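Local coordinates for protein colicin-D (Escherichia coli, PDB 5ZNM) that kills Escherichia coli and closely related bacteria as a toxin that inhibits protein synthesis, this chain comprising its central domain and C-terminal tRNase domain, at residues A[15-24]-A[265-274]; A[35-43]-A[227-235]. One frame throughout, in Å; residues are numbered along the deposited sequence.

In the fold
Interactions 1 and 2 each set one of two consecutive helices, 3-22 and 32-42, against chain from much later in the sequence, with interaction 2 nested inside the loop that interaction 1 closes. Their centres lie about 23 Å apart and they do not touch. Half the touching residues of interaction 1 are buried and none is exposed; interaction 2 is somewhat nearer the surface, with Asn43 exposed. Both come within reach of the second subunit. In interaction 1 the end of helix 3-22 and Val24 pack on edge strand 262-267 of a five-stranded antiparallel sheet and on the turn to strand 274-281; apolar packing and one water join them. Interaction 2 lays a proline-rich segment along helix 32-42 and adds a direct hydrogen bond.

Interaction 1 (A[15-24]-A[265-274]); sequences KAELFSKAGV and WRPDAAGTGV
Phe19 packs against the hairpin that joins strands 262-267 and 274-281, where a type I turn runs from Asp268 to Gly271. From CB, with CG anti to the carbonyl carbon (chi1 -81°), its ring reaches along the hairpin: CD1 meets Val274 CG1 at 3.6 Å, CE1 brings the ring edge to Gly273 O at 3.5 Å, and CZ touches both Gly271 O and Pro267 CG. Lys15 CG sits over one ring face and Val24 CG1 over the opposite one, so residues of its own segment sandwich the ring. The extended Lys15 chain runs on past the Gly271 carbonyl, CE at 3.4 Å from Gly271 O, while its NZ is bonded to Gln26. One turn on from Lys15, Leu18 CD1 rests on Gly273 CA. At the helix end, Ala22 CB lies over the five-membered ring of Trp265 in a CH-pi contact, 4.0 Å from the centroid. Gly23, with positive phi, closes the helix in a Schellman motif, and Val24 CG2 then approaches Trp265 O to 3.4 Å. A water accepts from Trp265 N and donates to Ala22 O. Asp268 OD1 takes Gly273 N at 3.0 Å from above the carboxylate plane. The segments meet through side-chain carbons set against one another and against backbone carbonyls, so the fit depends on shape, and the polar link between the backbones runs through one water.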
ATOM      1  N   LYS A  15      -2.045  16.549 -21.543  1.00 19.52           N
ATOM      2  CA  LYS A  15      -1.563  16.693 -20.171  1.00 18.27           C
ATOM      3  C   LYS A  15      -1.542  18.157 -19.739  1.00 19.56           C
ATOM      4  O   LYS A  15      -1.965  18.496 -18.624  1.00 22.32           O
ATOM      5  CB  LYS A  15      -0.172  16.071 -20.055  1.00 13.69           C
ATOM      6  CG  LYS A  15       0.545  16.317 -18.740  1.00 17.45           C
ATOM      7  CD  LYS A  15       1.993  15.885 -18.895  1.00 24.72           C
ATOM      8  CE  LYS A  15       2.761  15.926 -17.600  1.00 25.39           C
ATOM      9  NZ  LYS A  15       4.233  15.838 -17.881  1.00 25.80           N
ATOM     10  N   ALA A  16      -1.045  19.044 -20.610  1.00 16.18           N
ATOM     11  CA  ALA A  16      -1.010  20.461 -20.274  1.00 17.26           C
ATOM     12  C   ALA A  16      -2.412  21.016 -20.056  1.00 22.71           C
ATOM     13  O   ALA A  16      -2.632  21.818 -19.140  1.00 21.89           O
ATOM     14  CB  ALA A  16      -0.296  21.254 -21.370  1.00 18.82           C
ATOM     15  N   GLU A  17      -3.376  20.600 -20.887  1.00 20.70           N
ATOM     16  CA  GLU A  17      -4.748  21.086 -20.738  1.00 21.04           C
ATOM     17  C   GLU A  17      -5.396  20.571 -19.453  1.00 20.41           C
ATOM     18  O   GLU A  17      -6.100  21.322 -18.764  1.00 22.14           O
ATOM     19  CB  GLU A  17      -5.580  20.685 -21.955  1.00 25.11           C
ATOM     20  CG  GLU A  17      -5.245  21.497 -23.185  1.00 31.06           C
ATOM     21  CD  GLU A  17      -6.054  21.087 -24.403  1.00 42.58           C
ATOM     22  OE1 GLU A  17      -6.576  19.954 -24.431  1.00 44.97           O
ATOM     23  OE2 GLU A  17      -6.162  21.912 -25.335  1.00 52.43           O
ATOM     24  N   LEU A  18      -5.197  19.291 -19.128  1.00 18.22           N
ATOM     25  CA  LEU A  18      -5.731  18.751 -17.873  1.00 21.12           C
ATOM     26  C   LEU A  18      -5.073  19.406 -16.676  1.00 19.17           C
ATOM     27  O   LEU A  18      -5.745  19.765 -15.697  1.00 18.84           O
ATOM     28  CB  LEU A  18      -5.519  17.236 -17.798  1.00 17.98           C
ATOM     29  CG  LEU A  18      -6.465  16.347 -18.587  1.00 21.88           C
ATOM     30  CD1 LEU A  18      -5.909  14.933 -18.685  1.00 20.96           C
ATOM     31  CD2 LEU A  18      -7.830  16.339 -17.928  1.00 20.78           C
ATOM     32  N   PHE A  19      -3.744  19.526 -16.718  1.00 18.50           N
ATOM     33  CA  PHE A  19      -3.028  20.155 -15.616  1.00 16.91           C
ATOM     34  C   PHE A  19      -3.486  21.591 -15.428  1.00 21.82           C
ATOM     35  O   PHE A  19      -3.631  22.057 -14.293  1.00 22.10           O
ATOM     36  CB  PHE A  19      -1.524  20.128 -15.856  1.00 14.10           C
ATOM     37  CG  PHE A  19      -0.848  18.815 -15.499  1.00 21.20           C
ATOM     38  CD1 PHE A  19      -1.551  17.613 -15.461  1.00 17.87           C
ATOM     39  CD2 PHE A  19       0.513  18.797 -15.221  1.00 19.83           C
ATOM     40  CE1 PHE A  19      -0.907  16.434 -15.142  1.00 18.54           C
ATOM     41  CE2 PHE A  19       1.169  17.608 -14.917  1.00 17.70           C
ATOM     42  CZ  PHE A  19       0.453  16.432 -14.851  1.00 17.44           C
ATOM     43  N   SER A  20      -3.729  22.307 -16.528  1.00 18.15           N
ATOM     44  CA  SER A  20      -4.169  23.697 -16.419  1.00 20.62           C
ATOM     45  C   SER A  20      -5.497  23.801 -15.686  1.00 22.11           C
ATOM     46  O   SER A  20      -5.647  24.612 -14.766  1.00 23.04           O
ATOM     47  CB  SER A  20      -4.284  24.340 -17.805  1.00 21.07           C
ATOM     48  OG  SER A  20      -4.731  25.675 -17.655  1.00 25.13           O
ATOM     49  N   LYS A  21      -6.481  22.988 -16.081  1.00 22.09           N
ATOM     50  CA  LYS A  21      -7.777  23.030 -15.411  1.00 21.95           C
ATOM     51  C   LYS A  21      -7.675  22.611 -13.952  1.00 25.12           C
ATOM     52  O   LYS A  21      -8.433  23.113 -13.109  1.00 23.64           O
ATOM     53  CB  LYS A  21      -8.780  22.132 -16.125  1.00 23.53           C
ATOM     54  CG  LYS A  21      -9.070  22.528 -17.555  1.00 34.11           C
ATOM     55  CD  LYS A  21     -10.135  21.608 -18.122  1.00 49.58           C
ATOM     56  CE  LYS A  21      -9.714  21.020 -19.460  1.00 59.93           C
ATOM     57  NZ  LYS A  21     -10.853  20.353 -20.157  1.00 63.85           N
ATOM     58  N   ALA A  22      -6.765  21.694 -13.644  1.00 20.41           N
ATOM     59  CA  ALA A  22      -6.630  21.136 -12.306  1.00 23.39           C
ATOM     60  C   ALA A  22      -5.718  21.956 -11.408  1.00 21.54           C
ATOM     61  O   ALA A  22      -5.596  21.630 -10.224  1.00 21.69           O
ATOM     62  CB  ALA A  22      -6.098  19.691 -12.387  1.00 19.29           C
ATOM     63  N   GLY A  23      -5.064  22.991 -11.937  1.00 19.64           N
ATOM     64  CA  GLY A  23      -4.108  23.749 -11.145  1.00 19.89           C
ATOM     65  C   GLY A  23      -2.831  22.997 -10.836  1.00 23.46           C
ATOM     66  O   GLY A  23      -2.188  23.267  -9.817  1.00 22.20           O
ATOM     67  N   VAL A  24      -2.425  22.075 -11.705  1.00 19.37           N
ATOM     68  CA  VAL A  24      -1.312  21.176 -11.432  1.00 18.83           C
ATOM     69  C   VAL A  24      -0.091  21.579 -12.251  1.00 17.85           C
ATOM     70  O   VAL A  24      -0.202  21.929 -13.437  1.00 17.82           O
ATOM     71  CB  VAL A  24      -1.725  19.723 -11.718  1.00 23.21           C
ATOM     72  CG1 VAL A  24      -0.512  18.793 -11.656  1.00 19.97           C
ATOM     73  CG2 VAL A  24      -2.815  19.279 -10.730  1.00 21.42           C
ATOM     74  N   TRP A 265      -5.952  18.574  -6.687  1.00 15.01           N
ATOM     75  CA  TRP A 265      -5.597  17.656  -7.768  1.00 17.30           C
ATOM     76  C   TRP A 265      -4.102  17.355  -7.750  1.00 17.49           C
ATOM     77  O   TRP A 265      -3.297  18.251  -7.488  1.00 17.76           O
ATOM     78  CB  TRP A 265      -5.958  18.254  -9.128  1.00 20.43           C
ATOM     79  CG  TRP A 265      -7.402  18.451  -9.337  1.00 18.29           C
ATOM     80  CD1 TRP A 265      -8.131  19.567  -9.028  1.00 21.20           C
ATOM     81  CD2 TRP A 265      -8.316  17.514  -9.906  1.00 17.43           C
ATOM     82  NE1 TRP A 265      -9.442  19.378  -9.372  1.00 22.42           N
ATOM     83  CE2 TRP A 265      -9.585  18.127  -9.917  1.00 19.43           C
ATOM     84  CE3 TRP A 265      -8.183  16.212 -10.415  1.00 19.89           C
ATOM     85  CZ2 TRP A 265     -10.718  17.490 -10.409  1.00 18.92           C
ATOM     86  CZ3 TRP A 265      -9.309  15.577 -10.910  1.00 19.64           C
ATOM     87  CH2 TRP A 265     -10.566  16.219 -10.900  1.00 21.90           C
ATOM     88  N   ARG A 266      -3.733  16.108  -8.033  1.00 15.70           N
ATOM     89  CA  ARG A 266      -2.356  15.686  -8.245  1.00 16.82           C
ATOM     90  C   ARG A 266      -2.284  14.865  -9.520  1.00 12.40           C
ATOM     91  O   ARG A 266      -3.309  14.371 -10.007  1.00 17.11           O
ATOM     92  CB  ARG A 266      -1.790  14.853  -7.078  1.00 14.46           C
ATOM     93  CG  ARG A 266      -2.530  13.539  -6.804  1.00 13.18           C
ATOM     94  CD  ARG A 266      -1.966  12.818  -5.540  1.00 15.46           C
ATOM     95  NE  ARG A 266      -2.821  11.709  -5.135  1.00 18.07           N
ATOM     96  CZ  ARG A 266      -2.960  11.282  -3.880  1.00 21.55           C
ATOM     97  NH1 ARG A 266      -2.288  11.864  -2.895  1.00 17.12           N
ATOM     98  NH2 ARG A 266      -3.789  10.282  -3.610  1.00 16.81           N
ATOM     99  N   PRO A 267      -1.092  14.711 -10.099  1.00 17.63           N
ATOM    100  CA  PRO A 267      -0.975  13.852 -11.283  1.00 19.66           C
ATOM    101  C   PRO A 267      -1.402  12.427 -10.963  1.00 15.99           C
ATOM    102  O   PRO A 267      -1.288  11.955  -9.823  1.00 18.41           O
ATOM    103  CB  PRO A 267       0.513  13.932 -11.646  1.00 19.00           C
ATOM    104  CG  PRO A 267       0.989  15.243 -11.080  1.00 14.59           C
ATOM    105  CD  PRO A 267       0.181  15.384  -9.780  1.00 14.81           C
ATOM    106  N   ASP A 268      -1.929  11.745 -11.980  1.00 15.63           N
ATOM    107  CA  ASP A 268      -2.283  10.347 -11.798  1.00 18.68           C
ATOM    108  C   ASP A 268      -1.030   9.471 -11.843  1.00 15.85           C
ATOM    109  O   ASP A 268       0.104   9.950 -11.972  1.00 15.08           O
ATOM    110  CB  ASP A 268      -3.335   9.915 -12.823  1.00 21.80           C
ATOM    111  CG  ASP A 268      -2.857  10.030 -14.275  1.00 19.55           C
ATOM    112  OD1 ASP A 268      -1.658  10.257 -14.523  1.00 21.36           O
ATOM    113  OD2 ASP A 268      -3.711   9.891 -15.172  1.00 19.57           O
ATOM    114  N   ALA A 269      -1.236   8.161 -11.679  1.00 15.28           N
ATOM    115  CA  ALA A 269      -0.104   7.240 -11.573  1.00 20.30           C
ATOM    116  C   ALA A 269       0.769   7.269 -12.829  1.00 18.42           C
ATOM    117  O   ALA A 269       2.003   7.204 -12.739  1.00 17.22           O
ATOM    118  CB  ALA A 269      -0.613   5.820 -11.286  1.00 12.69           C
ATOM    119  N   ALA A 270       0.146   7.356 -14.010  1.00 15.39           N
ATOM    120  CA  ALA A 270       0.887   7.458 -15.261  1.00 20.45           C
ATOM    121  C   ALA A 270       1.631   8.779 -15.381  1.00 23.87           C
ATOM    122  O   ALA A 270       2.597   8.862 -16.145  1.00 18.11           O
ATOM    123  CB  ALA A 270      -0.068   7.299 -16.449  1.00 18.87           C
ATOM    124  N   GLY A 271       1.201   9.801 -14.646  1.00 20.43           N
ATOM    125  CA  GLY A 271       1.810  11.111 -14.683  1.00 20.02           C
ATOM    126  C   GLY A 271       1.329  11.997 -15.806  1.00 19.50           C
ATOM    127  O   GLY A 271       1.791  13.142 -15.906  1.00 22.11           O
ATOM    128  N   THR A 272       0.408  11.517 -16.647  1.00 16.58           N
ATOM    129  CA  THR A 272      -0.069  12.257 -17.809  1.00 21.06           C
ATOM    130  C   THR A 272      -1.497  12.748 -17.654  1.00 18.22           C
ATOM    131  O   THR A 272      -1.990  13.472 -18.526  1.00 19.62           O
ATOM    132  CB  THR A 272       0.036  11.379 -19.068  1.00 22.93           C
ATOM    133  OG1 THR A 272      -0.670  10.147 -18.847  1.00 20.72           O
ATOM    134  CG2 THR A 272       1.499  11.088 -19.367  1.00 18.23           C
ATOM    135  N   GLY A 273      -2.176  12.358 -16.581  1.00 17.28           N
ATOM    136  CA  GLY A 273      -3.513  12.822 -16.274  1.00 15.21           C
ATOM    137  C   GLY A 273      -3.581  13.265 -14.821  1.00 12.66           C
ATOM    138  O   GLY A 273      -2.535  13.488 -14.203  1.00 16.10           O
ATOM    139  N   VAL A 274      -4.783  13.401 -14.257  1.00 15.62           N
ATOM    140  CA  VAL A 274      -4.945  13.977 -12.923  1.00 15.31           C
ATOM    141  C   VAL A 274      -5.944  13.167 -12.108  1.00 15.49           C
ATOM    142  O   VAL A 274      -6.790  12.445 -12.645  1.00 21.78           O
ATOM    143  CB  VAL A 274      -5.397  15.465 -12.963  1.00 15.38           C
ATOM    144  CG1 VAL A 274      -4.363  16.329 -13.674  1.00 16.31           C
ATOM    145  CG2 VAL A 274      -6.745  15.605 -13.634  1.00 15.56           C
TER
HETATM  146  O   HOH W   1      -5.573  21.504  -7.275  1.00 17.28           O

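Interaction 2 (A[35-43]-A[227-235]); sequences MERANSVMN and QPVPVTPVH
Val231 N donates to Asn39 OD1 over 2.9 Å, an almost straight bond (170°) that meets a lone pair in the carbonyl plane of the amide. It ties helix 32-42 to a proline-rich segment without regular helix or strand, though Pro233 and His235 bond through their backbones to Val66, in the part of the chain related to S-type pyocins. A chi1 of -76° turns the Asn39 amide to the backbone N side, toward the passing segment, and OD1 also lies near Pro230 CA. Pro230 and Pro233 both pack on the helix. Pro230 sets CB and CG against Ala38 CB, and the methyl end of Met42 touches the same ring, CE to Pro230 CB 3.5 Å; Pro233 meets Met42 and Asn43. Bent at chi3, the Met42 chain also brings CE to 3.3 Å from Val231 O, and SD beside Thr232 OG1, a hydroxyl held by Asn51 and Asn212. Two turns earlier, Met35 lays CG by Val229 O at 3.4 Å, and its side chain crosses that of Pro228 at about a right angle, SD against CB. Gln216 of the same chain bonds to both Pro230 O and Thr232 N. At the helix end Asn43 ND2 donates to Asn39 O at 2.8 Å, in the plane of its own amide, and Asn43 OD1 comes to rest 3.7 Å from Pro233 CG.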
ATOM      1  N   MET A  35      16.936  20.715  -2.969  1.00 27.69           N
ATOM      2  CA  MET A  35      16.547  19.572  -2.157  1.00 25.98           C
ATOM      3  C   MET A  35      16.801  19.845  -0.680  1.00 26.10           C
ATOM      4  O   MET A  35      16.000  19.455   0.182  1.00 29.57           O
ATOM      5  CB  MET A  35      17.299  18.325  -2.637  1.00 28.20           C
ATOM      6  CG  MET A  35      17.069  17.129  -1.750  1.00 27.90           C
ATOM      7  SD  MET A  35      18.372  15.910  -1.914  1.00 32.77           S
ATOM      8  CE  MET A  35      19.800  16.881  -1.436  1.00 34.99           C
ATOM      9  N   GLU A  36      17.900  20.537  -0.375  1.00 22.85           N
ATOM     10  CA  GLU A  36      18.204  20.911   0.995  1.00 28.79           C
ATOM     11  C   GLU A  36      17.158  21.868   1.549  1.00 34.37           C
ATOM     12  O   GLU A  36      16.702  21.716   2.689  1.00 34.01           O
ATOM     13  CB  GLU A  36      19.588  21.546   1.058  1.00 32.83           C
ATOM     14  CG  GLU A  36      20.698  20.636   0.613  1.00 49.11           C
ATOM     15  CD  GLU A  36      21.979  20.901   1.367  1.00 59.28           C
ATOM     16  OE1 GLU A  36      22.953  21.359   0.736  1.00 62.30           O
ATOM     17  OE2 GLU A  36      22.003  20.655   2.590  1.00 66.41           O
ATOM     18  N   ARG A  37      16.783  22.885   0.767  1.00 28.70           N
ATOM     19  CA  ARG A  37      15.782  23.828   1.252  1.00 26.62           C
ATOM     20  C   ARG A  37      14.438  23.139   1.432  1.00 27.49           C
ATOM     21  O   ARG A  37      13.717  23.409   2.401  1.00 26.57           O
ATOM     22  CB  ARG A  37      15.668  25.016   0.296  1.00 31.13           C
ATOM     23  CG  ARG A  37      16.959  25.822   0.163  1.00 32.69           C
ATOM     24  CD  ARG A  37      16.754  27.130  -0.595  1.00 33.33           C
ATOM     25  NE  ARG A  37      16.457  26.942  -2.009  1.00 41.15           N
ATOM     26  CZ  ARG A  37      17.310  27.211  -2.993  1.00 43.69           C
ATOM     27  NH1 ARG A  37      18.519  27.683  -2.721  1.00 45.63           N
ATOM     28  NH2 ARG A  37      16.951  27.012  -4.252  1.00 37.45           N
ATOM     29  N   ALA A  38      14.102  22.214   0.531  1.00 24.67           N
ATOM     30  CA  ALA A  38      12.835  21.505   0.655  1.00 26.78           C
ATOM     31  C   ALA A  38      12.827  20.617   1.893  1.00 28.45           C
ATOM     32  O   ALA A  38      11.822  20.555   2.616  1.00 22.84           O
ATOM     33  CB  ALA A  38      12.563  20.697  -0.620  1.00 18.60           C
ATOM     34  N   ASN A  39      13.955  19.964   2.183  1.00 21.09           N
ATOM     35  CA  ASN A  39      14.005  19.086   3.344  1.00 29.49           C
ATOM     36  C   ASN A  39      13.983  19.880   4.646  1.00 29.42           C
ATOM     37  O   ASN A  39      13.330  19.464   5.609  1.00 27.53           O
ATOM     38  CB  ASN A  39      15.239  18.189   3.280  1.00 23.45           C
ATOM     39  CG  ASN A  39      15.081  17.053   2.289  1.00 27.15           C
ATOM     40  OD1 ASN A  39      13.968  16.720   1.859  1.00 26.90           O
ATOM     41  ND2 ASN A  39      16.200  16.450   1.917  1.00 27.39           N
ATOM     42  N   SER A  40      14.687  21.018   4.699  1.00 26.55           N
ATOM     43  CA  SER A  40      14.568  21.919   5.853  1.00 25.04           C
ATOM     44  C   SER A  40      13.114  22.251   6.147  1.00 25.08           C
ATOM     45  O   SER A  40      12.660  22.171   7.295  1.00 26.83           O
ATOM     46  CB  SER A  40      15.333  23.227   5.608  1.00 33.06           C
ATOM     47  OG  SER A  40      16.728  23.089   5.790  1.00 44.31           O
ATOM     48  N   VAL A  41      12.376  22.646   5.110  1.00 22.37           N
ATOM     49  CA  VAL A  41      11.027  23.164   5.298  1.00 24.17           C
ATOM     50  C   VAL A  41      10.068  22.057   5.731  1.00 29.82           C
ATOM     51  O   VAL A  41       9.169  22.287   6.549  1.00 34.98           O
ATOM     52  CB  VAL A  41      10.574  23.869   4.007  1.00 31.12           C
ATOM     53  CG1 VAL A  41       9.087  23.990   3.943  1.00 39.12           C
ATOM     54  CG2 VAL A  41      11.213  25.248   3.924  1.00 30.84           C
ATOM     55  N   MET A  42      10.245  20.838   5.216  1.00 27.88           N
ATOM     56  CA  MET A  42       9.345  19.753   5.607  1.00 25.04           C
ATOM     57  C   MET A  42       9.658  19.192   6.987  1.00 26.34           C
ATOM     58  O   MET A  42       8.817  18.495   7.566  1.00 28.36           O
ATOM     59  CB  MET A  42       9.387  18.614   4.593  1.00 29.17           C
ATOM     60  CG  MET A  42       8.650  18.914   3.307  1.00 29.21           C
ATOM     61  SD  MET A  42       8.523  17.456   2.274  1.00 26.61           S
ATOM     62  CE  MET A  42      10.258  17.123   1.971  1.00 24.23           C
ATOM     63  N   ASN A  43      10.838  19.477   7.523  1.00 32.18           N
ATOM     64  CA  ASN A  43      11.223  18.992   8.839  1.00 39.30           C
ATOM     65  C   ASN A  43      10.982  20.012   9.947  1.00 40.91           C
ATOM     66  O   ASN A  43      11.385  19.770  11.089  1.00 52.32           O
ATOM     67  CB  ASN A  43      12.684  18.550   8.823  1.00 36.22           C
ATOM     68  CG  ASN A  43      12.849  17.153   8.279  1.00 41.58           C
ATOM     69  OD1 ASN A  43      12.748  16.175   9.021  1.00 46.90           O
ATOM     70  ND2 ASN A  43      13.088  17.043   6.972  1.00 31.31           N
ATOM     71  N   GLN A 227      18.292  10.277  -8.181  1.00 18.72           N
ATOM     72  CA  GLN A 227      18.626  11.688  -8.284  1.00 20.00           C
ATOM     73  C   GLN A 227      18.038  12.441  -7.098  1.00 22.85           C
ATOM     74  O   GLN A 227      17.181  11.908  -6.388  1.00 19.03           O
ATOM     75  CB  GLN A 227      18.089  12.242  -9.607  1.00 18.97           C
ATOM     76  CG  GLN A 227      18.643  11.482 -10.818  1.00 18.38           C
ATOM     77  CD  GLN A 227      18.643  12.325 -12.086  1.00 19.76           C
ATOM     78  OE1 GLN A 227      19.057  13.480 -12.069  1.00 20.48           O
ATOM     79  NE2 GLN A 227      18.179  11.748 -13.184  1.00 21.20           N
ATOM     80  N   PRO A 228      18.497  13.664  -6.820  1.00 19.39           N
ATOM     81  CA  PRO A 228      18.027  14.359  -5.608  1.00 22.75           C
ATOM     82  C   PRO A 228      16.534  14.668  -5.668  1.00 19.01           C
ATOM     83  O   PRO A 228      16.024  15.179  -6.665  1.00 22.98           O
ATOM     84  CB  PRO A 228      18.870  15.641  -5.582  1.00 23.74           C
ATOM     85  CG  PRO A 228      20.102  15.308  -6.441  1.00 23.60           C
ATOM     86  CD  PRO A 228      19.576  14.408  -7.500  1.00 21.86           C
ATOM     87  N   VAL A 229      15.836  14.337  -4.584  1.00 17.13           N
ATOM     88  CA  VAL A 229      14.424  14.704  -4.407  1.00 15.74           C
ATOM     89  C   VAL A 229      14.189  14.994  -2.935  1.00 18.15           C
ATOM     90  O   VAL A 229      14.902  14.487  -2.070  1.00 19.19           O
ATOM     91  CB  VAL A 229      13.453  13.584  -4.867  1.00 17.50           C
ATOM     92  CG1 VAL A 229      13.575  13.254  -6.380  1.00 17.27           C
ATOM     93  CG2 VAL A 229      13.626  12.313  -3.997  1.00 20.01           C
ATOM     94  N   PRO A 230      13.181  15.825  -2.635  1.00 15.69           N
ATOM     95  CA  PRO A 230      12.796  16.001  -1.228  1.00 19.57           C
ATOM     96  C   PRO A 230      12.297  14.685  -0.668  1.00 17.03           C
ATOM     97  O   PRO A 230      11.676  13.883  -1.367  1.00 16.83           O
ATOM     98  CB  PRO A 230      11.670  17.043  -1.283  1.00 20.24           C
ATOM     99  CG  PRO A 230      11.751  17.650  -2.656  1.00 22.26           C
ATOM    100  CD  PRO A 230      12.283  16.561  -3.535  1.00 16.88           C
ATOM    101  N   VAL A 231      12.565  14.468   0.610  1.00 16.60           N
ATOM    102  CA  VAL A 231      12.150  13.242   1.282  1.00 16.79           C
ATOM    103  C   VAL A 231      11.180  13.640   2.386  1.00 22.29           C
ATOM    104  O   VAL A 231      11.548  14.352   3.328  1.00 24.37           O
ATOM    105  CB  VAL A 231      13.347  12.448   1.815  1.00 21.10           C
ATOM    106  CG1 VAL A 231      12.875  11.290   2.690  1.00 18.86           C
ATOM    107  CG2 VAL A 231      14.139  11.879   0.622  1.00 21.71           C
ATOM    108  N   THR A 232       9.930  13.237   2.236  1.00 20.93           N
ATOM    109  CA  THR A 232       8.933  13.513   3.267  1.00 24.17           C
ATOM    110  C   THR A 232       9.206  12.650   4.495  1.00 21.56           C
ATOM    111  O   THR A 232       9.462  11.443   4.351  1.00 18.41           O
ATOM    112  CB  THR A 232       7.536  13.228   2.722  1.00 21.06           C
ATOM    113  OG1 THR A 232       7.331  13.990   1.528  1.00 23.33           O
ATOM    114  CG2 THR A 232       6.467  13.598   3.753  1.00 26.06           C
ATOM    115  N   PRO A 233       9.207  13.220   5.704  1.00 22.02           N
ATOM    116  CA  PRO A 233       9.410  12.390   6.901  1.00 24.81           C
ATOM    117  C   PRO A 233       8.327  11.330   6.989  1.00 21.15           C
ATOM    118  O   PRO A 233       7.150  11.610   6.772  1.00 24.00           O
ATOM    119  CB  PRO A 233       9.322  13.398   8.055  1.00 26.35           C
ATOM    120  CG  PRO A 233       9.754  14.694   7.420  1.00 24.37           C
ATOM    121  CD  PRO A 233       9.195  14.656   6.029  1.00 19.67           C
ATOM    122  N   VAL A 234       8.734  10.109   7.286  1.00 20.22           N
ATOM    123  CA  VAL A 234       7.839   8.966   7.260  1.00 27.13           C
ATOM    124  C   VAL A 234       7.356   8.694   8.674  1.00 30.01           C
ATOM    125  O   VAL A 234       8.097   8.883   9.645  1.00 28.90           O
ATOM    126  CB  VAL A 234       8.538   7.741   6.644  1.00 33.68           C
ATOM    127  CG1 VAL A 234       7.670   6.496   6.754  1.00 32.20           C
ATOM    128  CG2 VAL A 234       8.849   8.035   5.184  1.00 32.75           C
ATOM    129  N   HIS A 235       6.095   8.294   8.791  1.00 26.33           N
ATOM    130  CA  HIS A 235       5.530   8.017  10.096  1.00 37.01           C
ATOM    131  C   HIS A 235       6.290   6.897  10.786  1.00 43.20           C
ATOM    132  O   HIS A 235       6.502   5.821  10.219  1.00 39.49           O
ATOM    133  CB  HIS A 235       4.053   7.651   9.996  1.00 41.29           C
ATOM    134  CG  HIS A 235       3.450   7.293  11.319  1.00 40.59           C
ATOM    135  ND1 HIS A 235       3.363   8.191  12.361  1.00 42.82           N
ATOM    136  CD2 HIS A 235       2.953   6.124  11.787  1.00 39.98           C
ATOM    137  CE1 HIS A 235       2.816   7.598  13.407  1.00 44.48           C
ATOM    138  NE2 HIS A 235       2.555   6.344  13.084  1.00 42.67           N
TER